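Local coordinates for protein beta-phosphoglucomutase (Bacteroides vulgatus, PDB 3DV9) that probably interconverts beta-glucose 1-phosphate and glucose 6-phosphate, as a magnesium-binding phosphomutase of the haloacid dehalogenase superfamily, at residues M38-E43 against R58-Y62. Residues are numbered along the deposited sequence; the frame is centred on the assembly and turned at random. Where two conformers were deposited one is given.
With EDO (1,2-ethanediol), chain D.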
loop_
_atom_site.group_PDB
_atom_site.type_symbol
_atom_site.label_atom_id
_atom_site.label_comp_id
_atom_site.label_asym_id
_atom_site.label_seq_id
_atom_site.Cartn_x
_atom_site.Cartn_y
_atom_site.Cartn_z
HETATM N N MSE A 38 7.087 2.597 8.339
HETATM C CA MSE A 38 6.024 3.453 8.906
HETATM C C MSE A 38 6.372 4.118 10.259
HETATM O O MSE A 38 5.996 5.267 10.514
HETATM C CB MSE A 38 4.674 2.691 8.939
HETATM C CG MSE A 38 4.002 2.554 7.567
HETATM SE SE MSE A 38 3.774 4.328 6.687
HETATM C CE MSE A 38 2.748 5.159 8.047
ATOM N N PRO A 39 7.059 3.398 11.156
ATOM C CA PRO A 39 7.427 4.103 12.393
ATOM C C PRO A 39 8.157 5.423 12.130
ATOM O O PRO A 39 7.842 6.445 12.766
ATOM C CB PRO A 39 8.305 3.076 13.132
ATOM C CG PRO A 39 7.780 1.732 12.649
ATOM C CD PRO A 39 7.434 1.968 11.188
ATOM N N ASN A 40 9.094 5.420 11.196
ATOM C CA ASN A 40 9.822 6.648 10.816
ATOM C C ASN A 40 8.906 7.651 10.135
ATOM O O ASN A 40 8.931 8.845 10.463
ATOM C CB ASN A 40 11.033 6.343 9.911
ATOM C CG ASN A 40 11.921 7.584 9.644
ATOM O OD1 ASN A 40 11.755 8.633 10.263
ATOM N ND2 ASN A 40 12.860 7.451 8.709
ATOM N N HIS A 41 8.100 7.189 9.180
ATOM C CA HIS A 41 7.170 8.114 8.503
ATOM C C HIS A 41 6.218 8.786 9.525
ATOM O O HIS A 41 6.022 9.990 9.511
ATOM C CB HIS A 41 6.316 7.391 7.454
ATOM C CG HIS A 41 7.015 7.090 6.163
ATOM N ND1 HIS A 41 7.404 8.074 5.274
ATOM C CD2 HIS A 41 7.304 5.911 5.568
ATOM C CE1 HIS A 41 7.961 7.508 4.216
ATOM N NE2 HIS A 41 7.897 6.195 4.359
ATOM N N ALA A 42 5.596 7.991 10.390
ATOM C CA ALA A 42 4.669 8.537 11.417
ATOM C C ALA A 42 5.302 9.551 12.376
ATOM O O ALA A 42 4.721 10.628 12.639
ATOM C CB ALA A 42 4.005 7.367 12.206
ATOM N N GLU A 43 6.457 9.195 12.934
ATOM C CA GLU A 43 7.219 10.113 13.786
ATOM C C GLU A 43 7.647 11.390 13.042
ATOM O O GLU A 43 7.492 12.486 13.596
ATOM C CB GLU A 43 8.423 9.398 14.413
ATOM C CG GLU A 43 9.264 10.273 15.384
ATOM C CD GLU A 43 8.470 10.751 16.589
ATOM O OE1 GLU A 43 7.337 10.285 16.790
ATOM O OE2 GLU A 43 8.972 11.586 17.359
ATOM N N ARG A 58 1.115 10.573 15.850
ATOM C CA ARG A 58 1.662 9.378 15.185
ATOM C C ARG A 58 0.560 8.439 14.736
ATOM O O ARG A 58 0.622 7.909 13.631
ATOM C CB ARG A 58 2.621 8.615 16.107
ATOM C CG ARG A 58 3.960 9.314 16.299
ATOM C CD ARG A 58 4.577 8.894 17.644
ATOM N NE ARG A 58 5.643 9.824 18.015
ATOM C CZ ARG A 58 5.563 10.768 18.955
ATOM N NH1 ARG A 58 4.461 10.922 19.686
ATOM N NH2 ARG A 58 6.603 11.557 19.163
ATOM N N GLU A 59 -0.453 8.242 15.586
ATOM C CA GLU A 59 -1.586 7.378 15.257
ATOM C C GLU A 59 -2.429 7.937 14.117
ATOM O O GLU A 59 -2.827 7.200 13.233
ATOM C CB GLU A 59 -2.468 7.180 16.472
ATOM C CG GLU A 59 -1.819 6.250 17.479
ATOM C CD GLU A 59 -0.893 6.971 18.441
ATOM O OE1 GLU A 59 -0.866 8.233 18.476
ATOM O OE2 GLU A 59 -0.200 6.250 19.196
ATOM N N GLU A 60 -2.686 9.242 14.125
ATOM C CA GLU A 60 -3.406 9.811 13.001
ATOM C C GLU A 60 -2.583 9.715 11.701
ATOM O O GLU A 60 -3.164 9.493 10.627
ATOM C CB GLU A 60 -3.911 11.228 13.278
ATOM C CG GLU A 60 -5.027 11.630 12.307
ATOM C CD GLU A 60 -5.329 13.115 12.329
ATOM O OE1 GLU A 60 -6.078 13.587 11.445
ATOM O OE2 GLU A 60 -4.800 13.802 13.216
ATOM N N ALA A 61 -1.254 9.826 11.791
ATOM C CA ALA A 61 -0.380 9.563 10.623
ATOM C C ALA A 61 -0.582 8.157 10.046
ATOM O O ALA A 61 -0.600 7.968 8.838
ATOM C CB ALA A 61 1.117 9.807 10.956
ATOM N N TYR A 62 -0.714 7.172 10.942
ATOM C CA TYR A 62 -1.031 5.819 10.519
ATOM C C TYR A 62 -2.407 5.782 9.810
ATOM O O TYR A 62 -2.553 5.108 8.803
ATOM C CB TYR A 62 -0.941 4.865 11.695
ATOM C CG TYR A 62 0.441 4.337 11.958
ATOM C CD1 TYR A 62 0.940 3.255 11.221
ATOM C CD2 TYR A 62 1.242 4.874 12.971
ATOM C CE1 TYR A 62 2.215 2.707 11.491
ATOM C CE2 TYR A 62 2.516 4.330 13.247
ATOM C CZ TYR A 62 3.003 3.269 12.476
ATOM O OH TYR A 62 4.240 2.677 12.733
HETATM C C1 EDO D . 2.859 4.896 16.829
HETATM O O1 EDO D . 3.033 5.722 17.991
HETATM C C2 EDO D . 2.102 3.597 17.113
HETATM O O2 EDO D . 2.310 3.107 18.461
#
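Between A42 and the pair A61 and Y62, two short helical segments meet in a worked example of how an alanine pair lets helix backbones come close: CA of A42 and CA of R58 are 4.9 Å apart, and the Y62 ring fills in beside the alanines. The segment axes approach to 8.6 Å at an angle of 117°, and the methyl of A42 lies against the carbonyl O of R58 (3.7 Å from CB of A42), with its CB 4.0 Å from CB of A61 and 3.5 Å from CE2 of Y62. The tyrosine reaches back across the interface because its CG lies beside the backbone N (chi1 -86°). On its other side CE1 meets CB of M38 at 3.5 Å, so the aromatic ring bridges one turn of helix 38-51, with its hydroxyl over the start of that turn at P39. M38, a selenomethionine, is bent at chi2 and chi3, which brings its CE back near the ring.

The outer end is polar and looser. Here E43 and R58 lie side by side, pointing the same way. NH2 of R58 donates to the syn lone pair of OE2 of E43 at 3.0 Å, a nearly straight bond (168°); OE1 and NE are modelled too close together, so only this bond of the salt bridge is relied on. A 1,2-ethanediol, probably from the crystallisation liquor, lies beside Y62 and R58.

Both helices probably belong to the helical cap inserted after the first strand of the Rossmann-like core, as in beta-phosphoglucomutase relatives. At the inner end M38 touches D31 and E65, both magnesium ligands, so the packing reaches the metal site at the end of strand 25-29, while E60 ties helix 58-63 to R79 of helix 69-81.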